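Local coordinates for flagellar brake protein YcgR (Klebsiella pneumoniae, PDB 5KEC) that binds the second messenger cyclic di-GMP and, as the transcriptional activator MrkH, probably switches on type 3 fimbrial genes linked to biofilm formation, at residues B[26-31]-B[67-72]; B[14-19]-B[102-107]; B[49-54]-B[96-101]; B[32-37]-B[57-62]. All coordinates share one frame; numbering follows the deposited sequence.

Contact 1. Residues B[26-31]-B[67-72]; sequences KRTEIE and FLLHSD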
# COMPACT_ATOMS: atom_id res chain seq x y z
N LYS B 26 -13.79 7.00 21.83
CA LYS B 26 -14.84 7.54 20.99
C LYS B 26 -15.31 6.52 19.97
O LYS B 26 -16.12 6.84 19.11
CB LYS B 26 -14.36 8.82 20.31
CG LYS B 26 -13.90 9.86 21.31
CD LYS B 26 -14.04 11.27 20.77
CE LYS B 26 -13.22 11.48 19.52
NZ LYS B 26 -13.32 12.88 19.04
N ARG B 27 -14.79 5.30 20.07
CA ARG B 27 -15.08 4.25 19.10
C ARG B 27 -14.82 4.72 17.68
O ARG B 27 -15.56 4.36 16.76
CB ARG B 27 -16.53 3.77 19.23
CG ARG B 27 -16.86 3.05 20.53
CD ARG B 27 -18.31 2.58 20.51
NE ARG B 27 -18.61 1.83 19.29
CZ ARG B 27 -19.25 2.33 18.23
NH1 ARG B 27 -19.68 3.59 18.24
NH2 ARG B 27 -19.46 1.58 17.16
N THR B 28 -13.78 5.52 17.50
CA THR B 28 -13.42 6.01 16.18
C THR B 28 -13.16 4.85 15.22
O THR B 28 -12.52 3.87 15.59
CB THR B 28 -12.19 6.92 16.25
OG1 THR B 28 -12.51 8.05 17.07
CG2 THR B 28 -11.77 7.41 14.86
N GLU B 29 -13.67 4.97 14.00
CA GLU B 29 -13.43 3.93 13.01
C GLU B 29 -11.96 3.91 12.62
O GLU B 29 -11.38 4.94 12.30
CB GLU B 29 -14.28 4.15 11.76
CG GLU B 29 -15.78 4.00 11.97
CD GLU B 29 -16.48 5.32 12.19
OE1 GLU B 29 -15.79 6.33 12.48
OE2 GLU B 29 -17.72 5.35 12.07
N ILE B 30 -11.36 2.73 12.64
CA ILE B 30 -10.00 2.59 12.15
C ILE B 30 -10.04 1.79 10.86
O ILE B 30 -10.68 0.73 10.79
CB ILE B 30 -9.05 1.98 13.22
CG1 ILE B 30 -7.61 1.93 12.72
CG2 ILE B 30 -9.53 0.61 13.69
CD1 ILE B 30 -6.61 1.59 13.80
N GLU B 31 -9.41 2.32 9.82
CA GLU B 31 -9.35 1.61 8.54
C GLU B 31 -7.98 0.98 8.34
O GLU B 31 -6.96 1.66 8.43
CB GLU B 31 -9.67 2.56 7.39
CG GLU B 31 -9.89 1.84 6.07
CD GLU B 31 -10.58 2.72 5.04
OE1 GLU B 31 -10.75 3.93 5.29
OE2 GLU B 31 -10.97 2.19 3.97
N PHE B 67 -2.72 2.46 8.10
CA PHE B 67 -3.94 2.69 8.85
C PHE B 67 -4.49 4.08 8.60
O PHE B 67 -3.76 5.01 8.24
CB PHE B 67 -3.70 2.54 10.35
CG PHE B 67 -3.35 1.15 10.78
CD1 PHE B 67 -4.30 0.32 11.32
CD2 PHE B 67 -2.05 0.69 10.65
CE1 PHE B 67 -3.97 -0.97 11.73
CE2 PHE B 67 -1.72 -0.58 11.05
CZ PHE B 67 -2.68 -1.41 11.58
N LEU B 68 -5.80 4.22 8.83
CA LEU B 68 -6.46 5.50 8.82
C LEU B 68 -7.45 5.53 9.98
O LEU B 68 -8.38 4.74 10.04
CB LEU B 68 -7.20 5.69 7.49
CG LEU B 68 -7.30 7.09 6.90
CD1 LEU B 68 -5.94 7.74 6.80
CD2 LEU B 68 -7.95 7.01 5.53
N LEU B 69 -7.22 6.44 10.93
CA LEU B 69 -8.20 6.69 11.98
C LEU B 69 -9.10 7.81 11.53
O LEU B 69 -8.64 8.93 11.31
CB LEU B 69 -7.51 7.07 13.29
CG LEU B 69 -7.08 5.91 14.18
CD1 LEU B 69 -6.16 6.43 15.28
CD2 LEU B 69 -8.30 5.20 14.77
N HIS B 70 -10.39 7.51 11.38
CA HIS B 70 -11.34 8.50 10.89
C HIS B 70 -11.86 9.35 12.04
O HIS B 70 -13.02 9.24 12.43
CB HIS B 70 -12.49 7.81 10.14
CG HIS B 70 -12.05 7.04 8.93
ND1 HIS B 70 -12.04 7.59 7.66
CD2 HIS B 70 -11.59 5.78 8.79
CE1 HIS B 70 -11.60 6.69 6.80
NE2 HIS B 70 -11.32 5.58 7.46
N SER B 71 -10.99 10.20 12.57
CA SER B 71 -11.33 11.04 13.71
C SER B 71 -12.15 12.26 13.30
O SER B 71 -12.25 12.58 12.11
CB SER B 71 -10.06 11.51 14.43
OG SER B 71 -10.37 12.40 15.48
N ASP B 72 -12.75 12.91 14.29
CA ASP B 72 -13.54 14.12 14.07
C ASP B 72 -12.63 15.26 13.64
O ASP B 72 -13.07 16.20 12.97
CB ASP B 72 -14.27 14.52 15.35
CG ASP B 72 -15.29 13.49 15.78
OD1 ASP B 72 -15.94 12.88 14.90
OD2 ASP B 72 -15.45 13.28 17.00

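Contact 2. Residues B[14-19]-B[102-107]; sequences YEIIAI and ECLQVV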
# COMPACT_ATOMS: atom_id res chain seq x y z
N TYR B 14 4.00 10.94 23.78
CA TYR B 14 2.93 11.18 24.74
C TYR B 14 1.65 11.64 24.06
O TYR B 14 0.56 11.19 24.40
CB TYR B 14 3.37 12.19 25.81
CG TYR B 14 4.61 11.76 26.56
CD1 TYR B 14 4.54 10.83 27.59
CD2 TYR B 14 5.86 12.28 26.23
CE1 TYR B 14 5.67 10.43 28.27
CE2 TYR B 14 7.00 11.88 26.91
CZ TYR B 14 6.90 10.96 27.93
OH TYR B 14 8.03 10.57 28.60
N GLU B 15 1.78 12.54 23.09
CA GLU B 15 0.61 12.97 22.34
C GLU B 15 0.01 11.79 21.57
O GLU B 15 -1.20 11.61 21.55
CB GLU B 15 0.95 14.10 21.38
CG GLU B 15 -0.27 14.73 20.73
CD GLU B 15 0.07 15.83 19.75
OE1 GLU B 15 1.28 16.05 19.51
OE2 GLU B 15 -0.86 16.49 19.23
N ILE B 16 0.86 10.97 20.96
CA ILE B 16 0.38 9.85 20.16
C ILE B 16 -0.40 8.85 21.01
O ILE B 16 -1.49 8.40 20.63
CB ILE B 16 1.53 9.13 19.42
CG1 ILE B 16 1.99 9.98 18.23
CG2 ILE B 16 1.07 7.76 18.94
CD1 ILE B 16 3.43 9.67 17.80
N ILE B 17 0.16 8.52 22.18
CA ILE B 17 -0.54 7.65 23.11
C ILE B 17 -1.87 8.28 23.50
O ILE B 17 -2.92 7.64 23.44
CB ILE B 17 0.30 7.36 24.37
CG1 ILE B 17 1.54 6.56 24.00
CG2 ILE B 17 -0.52 6.59 25.39
CD1 ILE B 17 2.49 6.31 25.17
N ALA B 18 -1.83 9.56 23.88
CA ALA B 18 -3.03 10.30 24.25
C ALA B 18 -4.09 10.28 23.16
O ALA B 18 -5.29 10.17 23.45
CB ALA B 18 -2.67 11.74 24.62
N ILE B 19 -3.67 10.40 21.90
CA ILE B 19 -4.60 10.40 20.78
C ILE B 19 -5.24 9.04 20.59
O ILE B 19 -6.45 8.93 20.35
CB ILE B 19 -3.92 10.85 19.47
CG1 ILE B 19 -3.74 12.37 19.46
CG2 ILE B 19 -4.75 10.43 18.26
CD1 ILE B 19 -2.76 12.87 18.39
N GLU B 102 5.15 5.92 15.39
CA GLU B 102 6.08 6.90 15.94
C GLU B 102 5.86 8.21 15.22
O GLU B 102 6.45 9.23 15.56
CB GLU B 102 7.52 6.41 15.79
CG GLU B 102 7.82 5.16 16.60
CD GLU B 102 9.11 4.49 16.17
OE1 GLU B 102 9.37 4.41 14.95
OE2 GLU B 102 9.87 4.04 17.06
N CYS B 103 5.01 8.18 14.21
CA CYS B 103 4.64 9.38 13.48
C CYS B 103 3.19 9.30 13.02
O CYS B 103 2.74 8.28 12.50
CB CYS B 103 5.57 9.59 12.28
SG CYS B 103 5.59 11.29 11.68
N LEU B 104 2.46 10.39 13.22
CA LEU B 104 1.09 10.51 12.76
C LEU B 104 1.00 11.71 11.84
O LEU B 104 1.64 12.74 12.09
CB LEU B 104 0.13 10.72 13.93
CG LEU B 104 -0.01 9.62 14.97
CD1 LEU B 104 -0.92 10.08 16.10
CD2 LEU B 104 -0.55 8.36 14.32
N GLN B 105 0.21 11.58 10.79
CA GLN B 105 -0.09 12.72 9.94
C GLN B 105 -1.59 12.92 9.81
O GLN B 105 -2.31 12.05 9.32
CB GLN B 105 0.56 12.57 8.57
CG GLN B 105 0.22 13.69 7.60
CD GLN B 105 1.11 13.69 6.38
OE1 GLN B 105 2.32 13.54 6.49
NE2 GLN B 105 0.50 13.85 5.21
N VAL B 106 -2.07 14.08 10.26
CA VAL B 106 -3.47 14.40 10.15
C VAL B 106 -3.74 14.98 8.77
O VAL B 106 -3.25 16.06 8.43
CB VAL B 106 -3.90 15.41 11.22
CG1 VAL B 106 -5.39 15.71 11.11
CG2 VAL B 106 -3.57 14.88 12.60
N VAL B 107 -4.52 14.25 7.98
CA VAL B 107 -4.88 14.69 6.65
C VAL B 107 -6.39 14.84 6.56
O VAL B 107 -7.14 14.17 7.27
CB VAL B 107 -4.41 13.68 5.59
CG1 VAL B 107 -2.90 13.72 5.46
CG2 VAL B 107 -4.89 12.28 5.94

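Contact 3. Residues B[49-54]-B[96-101]; sequences AEFHIQ and YAFSLP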
# COMPACT_ATOMS: atom_id res chain seq x y z
N ALA B 49 2.78 0.95 24.59
CA ALA B 49 3.65 0.49 23.51
C ALA B 49 2.92 -0.04 22.28
O ALA B 49 3.50 -0.10 21.19
CB ALA B 49 4.62 -0.56 24.04
N GLU B 50 1.65 -0.41 22.44
CA GLU B 50 0.92 -1.11 21.39
C GLU B 50 -0.56 -0.75 21.35
O GLU B 50 -1.12 -0.26 22.32
CB GLU B 50 1.07 -2.63 21.57
CG GLU B 50 2.48 -3.15 21.37
CD GLU B 50 2.64 -4.59 21.83
OE1 GLU B 50 1.86 -5.03 22.70
OE2 GLU B 50 3.56 -5.27 21.32
N PHE B 51 -1.18 -0.97 20.19
CA PHE B 51 -2.63 -0.88 20.09
C PHE B 51 -3.16 -2.15 19.47
O PHE B 51 -2.46 -2.80 18.69
CB PHE B 51 -3.06 0.34 19.27
CG PHE B 51 -2.77 0.22 17.80
CD1 PHE B 51 -3.69 -0.35 16.93
CD2 PHE B 51 -1.56 0.68 17.28
CE1 PHE B 51 -3.43 -0.45 15.57
CE2 PHE B 51 -1.28 0.58 15.92
CZ PHE B 51 -2.21 0.00 15.07
N HIS B 52 -4.38 -2.53 19.82
CA HIS B 52 -4.96 -3.77 19.34
C HIS B 52 -6.14 -3.54 18.43
O HIS B 52 -6.87 -2.57 18.58
CB HIS B 52 -5.42 -4.64 20.50
CG HIS B 52 -4.31 -5.11 21.38
ND1 HIS B 52 -4.49 -6.10 22.33
CD2 HIS B 52 -3.02 -4.73 21.46
CE1 HIS B 52 -3.34 -6.30 22.96
NE2 HIS B 52 -2.43 -5.48 22.45
N ILE B 53 -6.32 -4.46 17.48
CA ILE B 53 -7.56 -4.56 16.74
C ILE B 53 -7.90 -6.04 16.65
O ILE B 53 -7.04 -6.90 16.85
CB ILE B 53 -7.45 -3.94 15.34
CG1 ILE B 53 -6.33 -4.60 14.54
CG2 ILE B 53 -7.23 -2.42 15.44
CD1 ILE B 53 -6.82 -5.70 13.63
N GLN B 54 -9.16 -6.34 16.35
CA GLN B 54 -9.61 -7.72 16.24
C GLN B 54 -10.35 -7.93 14.94
O GLN B 54 -11.15 -7.09 14.53
CB GLN B 54 -10.51 -8.09 17.43
CG GLN B 54 -9.80 -8.06 18.79
CD GLN B 54 -10.78 -8.10 19.95
OE1 GLN B 54 -11.91 -8.56 19.81
NE2 GLN B 54 -10.35 -7.59 21.10
N TYR B 96 -4.95 -8.82 17.06
CA TYR B 96 -3.67 -8.34 16.55
C TYR B 96 -3.13 -7.22 17.42
O TYR B 96 -3.86 -6.30 17.79
CB TYR B 96 -3.84 -7.79 15.13
CG TYR B 96 -4.14 -8.83 14.08
CD1 TYR B 96 -5.44 -9.10 13.69
CD2 TYR B 96 -3.11 -9.54 13.46
CE1 TYR B 96 -5.72 -10.04 12.72
CE2 TYR B 96 -3.38 -10.49 12.49
CZ TYR B 96 -4.68 -10.73 12.13
OH TYR B 96 -4.96 -11.67 11.16
N ALA B 97 -1.85 -7.30 17.75
CA ALA B 97 -1.19 -6.20 18.45
C ALA B 97 -0.19 -5.53 17.51
O ALA B 97 0.66 -6.20 16.91
CB ALA B 97 -0.50 -6.70 19.71
N PHE B 98 -0.30 -4.22 17.38
CA PHE B 98 0.59 -3.44 16.53
C PHE B 98 1.37 -2.48 17.41
O PHE B 98 0.86 -2.00 18.42
CB PHE B 98 -0.21 -2.64 15.50
CG PHE B 98 -0.87 -3.48 14.44
CD1 PHE B 98 -0.22 -3.75 13.24
CD2 PHE B 98 -2.15 -3.98 14.62
CE1 PHE B 98 -0.82 -4.52 12.27
CE2 PHE B 98 -2.76 -4.75 13.65
CZ PHE B 98 -2.09 -5.02 12.47
N SER B 99 2.62 -2.21 17.05
CA SER B 99 3.38 -1.19 17.77
C SER B 99 2.75 0.16 17.52
O SER B 99 2.30 0.44 16.41
CB SER B 99 4.84 -1.18 17.31
OG SER B 99 5.59 -2.21 17.95
N LEU B 100 2.71 1.01 18.54
CA LEU B 100 2.20 2.36 18.34
C LEU B 100 3.06 3.04 17.29
O LEU B 100 4.27 2.86 17.26
CB LEU B 100 2.22 3.15 19.64
CG LEU B 100 1.04 2.93 20.60
CD1 LEU B 100 1.27 3.67 21.91
CD2 LEU B 100 -0.28 3.37 19.96
N PRO B 101 2.42 3.81 16.40
CA PRO B 101 3.17 4.53 15.38
C PRO B 101 4.05 5.57 16.04
O PRO B 101 3.72 6.05 17.13
CB PRO B 101 2.07 5.20 14.56
CG PRO B 101 0.94 5.37 15.52
CD PRO B 101 0.99 4.15 16.39

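Contact 4. Residues B[32-37]-B[57-62]; sequences IFFNNT and RKIPSG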
# COMPACT_ATOMS: atom_id res chain seq x y z
N ILE B 32 -7.97 -0.32 8.06
CA ILE B 32 -6.73 -1.08 7.88
C ILE B 32 -6.61 -1.51 6.43
O ILE B 32 -7.50 -2.19 5.90
CB ILE B 32 -6.75 -2.35 8.75
CG1 ILE B 32 -7.33 -2.05 10.13
CG2 ILE B 32 -5.35 -2.96 8.82
CD1 ILE B 32 -7.50 -3.28 11.01
N PHE B 33 -5.52 -1.11 5.78
CA PHE B 33 -5.28 -1.48 4.39
C PHE B 33 -4.22 -2.56 4.29
O PHE B 33 -3.17 -2.47 4.93
CB PHE B 33 -4.81 -0.28 3.56
CG PHE B 33 -5.79 0.85 3.52
CD1 PHE B 33 -6.84 0.84 2.61
CD2 PHE B 33 -5.66 1.93 4.38
CE1 PHE B 33 -7.74 1.89 2.57
CE2 PHE B 33 -6.56 2.99 4.33
CZ PHE B 33 -7.60 2.96 3.43
N PHE B 34 -4.48 -3.59 3.50
CA PHE B 34 -3.44 -4.53 3.11
C PHE B 34 -3.75 -5.11 1.74
O PHE B 34 -4.84 -5.63 1.51
CB PHE B 34 -3.24 -5.64 4.15
CG PHE B 34 -4.52 -6.16 4.74
CD1 PHE B 34 -5.10 -7.32 4.28
CD2 PHE B 34 -5.13 -5.48 5.78
CE1 PHE B 34 -6.26 -7.80 4.82
CE2 PHE B 34 -6.30 -5.95 6.33
CZ PHE B 34 -6.87 -7.11 5.85
N ASN B 35 -2.78 -5.00 0.83
CA ASN B 35 -2.94 -5.52 -0.51
C ASN B 35 -4.16 -4.92 -1.22
O ASN B 35 -4.19 -3.73 -1.54
CB ASN B 35 -3.03 -7.04 -0.47
CG ASN B 35 -1.90 -7.68 0.32
OD1 ASN B 35 -0.77 -7.18 0.32
ND2 ASN B 35 -2.20 -8.77 1.02
N ASN B 36 -5.17 -5.75 -1.45
CA ASN B 36 -6.36 -5.36 -2.18
C ASN B 36 -7.46 -4.88 -1.24
O ASN B 36 -8.45 -4.28 -1.66
CB ASN B 36 -6.89 -6.57 -2.94
CG ASN B 36 -7.15 -6.27 -4.39
OD1 ASN B 36 -6.51 -5.39 -4.98
ND2 ASN B 36 -8.10 -6.99 -4.99
N THR B 37 -7.27 -5.17 0.04
CA THR B 37 -8.36 -5.15 1.00
C THR B 37 -8.31 -3.98 1.98
O THR B 37 -7.25 -3.49 2.33
CB THR B 37 -8.39 -6.47 1.80
OG1 THR B 37 -8.43 -7.57 0.89
CG2 THR B 37 -9.59 -6.52 2.73
N ARG B 57 -9.92 -11.69 9.59
CA ARG B 57 -9.06 -11.65 8.40
C ARG B 57 -7.59 -11.92 8.74
O ARG B 57 -7.13 -11.63 9.85
CB ARG B 57 -9.19 -10.30 7.69
CG ARG B 57 -10.57 -9.68 7.77
CD ARG B 57 -11.58 -10.41 6.92
NE ARG B 57 -11.32 -10.24 5.50
CZ ARG B 57 -12.26 -10.32 4.56
NH1 ARG B 57 -13.52 -10.56 4.89
NH2 ARG B 57 -11.94 -10.15 3.28
N LYS B 58 -6.86 -12.47 7.77
CA LYS B 58 -5.42 -12.64 7.92
C LYS B 58 -4.73 -11.39 7.40
O LYS B 58 -5.00 -10.92 6.29
CB LYS B 58 -4.93 -13.87 7.15
CG LYS B 58 -5.29 -15.22 7.76
CD LYS B 58 -6.75 -15.57 7.55
CE LYS B 58 -6.96 -17.08 7.57
NZ LYS B 58 -6.43 -17.72 8.81
N ILE B 59 -3.83 -10.84 8.21
CA ILE B 59 -3.10 -9.64 7.84
C ILE B 59 -1.61 -9.95 7.81
O ILE B 59 -1.07 -10.46 8.78
CB ILE B 59 -3.36 -8.50 8.84
CG1 ILE B 59 -4.86 -8.25 8.99
CG2 ILE B 59 -2.64 -7.22 8.40
CD1 ILE B 59 -5.21 -7.35 10.15
N PRO B 60 -0.95 -9.64 6.68
CA PRO B 60 0.48 -9.92 6.52
C PRO B 60 1.31 -9.40 7.69
O PRO B 60 1.05 -8.30 8.19
CB PRO B 60 0.85 -9.17 5.23
CG PRO B 60 -0.30 -8.22 4.97
CD PRO B 60 -1.50 -8.91 5.53
N SER B 61 2.30 -10.18 8.11
CA SER B 61 3.15 -9.79 9.22
C SER B 61 4.53 -9.36 8.73
O SER B 61 4.82 -9.41 7.53
CB SER B 61 3.28 -10.94 10.22
OG SER B 61 4.01 -10.55 11.37
N GLY B 62 5.39 -8.94 9.66
CA GLY B 62 6.74 -8.53 9.33
C GLY B 62 6.78 -7.43 8.29
O GLY B 62 7.74 -7.31 7.53

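Contact 1. Residues B[26-31]-B[67-72]
E31 and L68 face each other as a hydrogen-bonded pair of two antiparallel neighbours, strands 29-34 and 64-71, in the antiparallel sheet of the YcgR-like domain. The backbone bonds come first. E31 N donates a hydrogen bond to L68 O at 2.6 Å, L68 N donates one to E31 O, and two residues along, H70 N reaches E29 O at 2.9 Å in an almost straight bond (172°). I30 and L69 form the non-hydrogen-bonded pair in between.

Polar side chains add a second layer, and it involves the ligand site. E31 runs extended from a CG anti to the backbone N (chi1 -169°), and its OE1 takes the N-H of H70 NE2 at 2.8 Å. The bond is bent (139°): the oxygen sits close to the imidazole plane, but the donor, on the anti side, stands somewhat out of the carboxylate plane. The other oxygen, OE2, meets R110 in a salt bridge and S38 OG in a hydrogen bond, while H70 ND1 meets K75 NZ. H70 and R110 both bind cyclic di-GMP in a ligand-bound form of the protein, so in this apo model one carboxylate bridges two ligand-binding residues.

The apolar layer lies on the I30 and L69 face. I30 CD1 packs against F67 CD1 at 3.6 Å, and L69 CD2 rests beside I30 CB at 3.7 Å. Nearer the end of helix 13-25, T28 CG2 touches H70 O, while T28 OG1 turns to E23. At the exposed end K26 and D72 meet tip to tip in a salt bridge, NZ standing 3.0 Å from OD2 and above the carboxylate plane.

Contact 2. Residues B[14-19]-B[102-107]
I16 of helix 13-25 lies across L104, the first residue of strand 104-107, and this one pair carries most of a small interface of 187 Å². The contact is van der Waals packing: carbons of I16 and I19 meet the L104 side chain, and I16 also meets backbone atoms of E102. I16 CG1 sits beside the backbone N, anti to the carbonyl carbon (chi1 -75°), and approaches L104 CD1 to 3.6 Å, with L104 CG only slightly farther off at 3.8 Å. Its CD1 continues over the peptide that follows E102, 3.8 Å from both C and O of E102. Both I16 and L104 are buried.

Away from this pair the fit slackens. One helical turn on, I19 reaches L104 tip to tip, CD1 to CD1, at 4.1 Å. The side chains of E102 and C103 point away from the helix and are exposed, so that end of the contact is bounded by solvent.

L104 also touches I76 and F78 of the neighbouring strand 74-87, and its backbone is hydrogen-bonded to K10 of the short strand 9-10. The helix packs on L100 through I17, and on strand 104-107, which pairs antiparallel with both 9-10 and 74-87.

Contact 3. Residues B[49-54]-B[96-101]
Y96 N donates to I53 O at 2.8 Å, the shortest bond between antiparallel strands 50-55 and 94-99. I53 N answers to Y96 O, and F51 and F98 form the next hydrogen-bonded pair, with both of its N-O distances 2.9 Å. Beyond the strand, L100 N reaches A49 O from above the carbonyl plane.

The side chains of F51, I53, Y96 and F98 share one face. F51 CG takes the crowded position between its backbone N and carbonyl carbon (chi1 70°), and F98 CB lies over one face of the ring, 3.3 Å from CZ near the rim. The two rings are nearly parallel, 15° apart, but slid so far that they barely overlap. I53 CG1 meets the edge of the F98 ring at CE2, 3.7 Å away, and its CD1 packs obliquely on Y96 CD1, also at 3.7 Å. On the other face H52 NE2 approaches A97 CB at 3.6 Å.

F67 meets the rings of F51 and F98 edge-to-face, whereas E50 finds polar partners in K84 and T83. The chemistry implies a two-sided sheet: F51, I53, Y96 and F98 give one face an apolar, largely aromatic character consistent with a domain core, while the other carries H52 and A97.

Contact 4. Residues B[32-37]-B[57-62]
F34, at the end of strand 29-34, lays its side chain against loop segment 57-62, with I59 and P60 receiving most of it. The example shows how a single aromatic ring can join a tight turn to an irregular loop. At the root, F34 CB meets the proline ring, with P60 CD and P60 CG both 4.0 Å away. A first torsion of 40° puts CG between the backbone N and the carbonyl carbon, still 4.2 Å from P60 CD. From there the two sides of the ring part company. CD1 and CE1 run past the backbone of the loop, and CE1 comes 3.7 Å from K58 O. CD2 meets I59 CG2 at 4.0 Å, and CE2 meets I59 CG1 at 3.8 Å. CZ, the tip, touches I59 CG1 again and lies 4.4 Å from R57 CB.

I59 CG1 thus stands over one face of the F34 ring, offset toward its rim, in a CH-pi contact; the two side chains cross at about a right angle. I32 CG2 borders the ring at its edge. The loop is held from elsewhere as well, since Y96 OH meets both R57 O and I59 N. At the exposed border T37 CG2 only grazes R57 NH2.

The backbone behind F34 is fixed by two reciprocal bonds, F34 N to T37 O and T37 N to F34 O. With N35 at positive phi, this is the type II' turn of a two-residue beta-hairpin, linking strands 29-34 and 37-46.

How the contacts relate
All four contacts belong to the YcgR-like domain and meet the same antiparallel sheet. Contacts 1 and 3 share an aromatic interior, F67 CZ lying 3.7 Å from F98 CE1, and contact 4 joins it through I32 CG2, 3.8 Å from F67 CE1. Contact 4 also meets contact 3 where I32 CD1 lies 3.6 Å from I53 CD1, while contact 2 packs on contact 3 with I16 CG2 3.6 Å from P101 O. Contacts 1 and 2 do not touch, their centres being about 12 Å apart. Cyclic di-GMP, absent from this apo model, is bound by H70 of contact 1 in a ligand-bound form. Contact 4 lies near its site too: the N35 side chain is about 7 Å from that of N186, a ligand-binding residue of the second sheet.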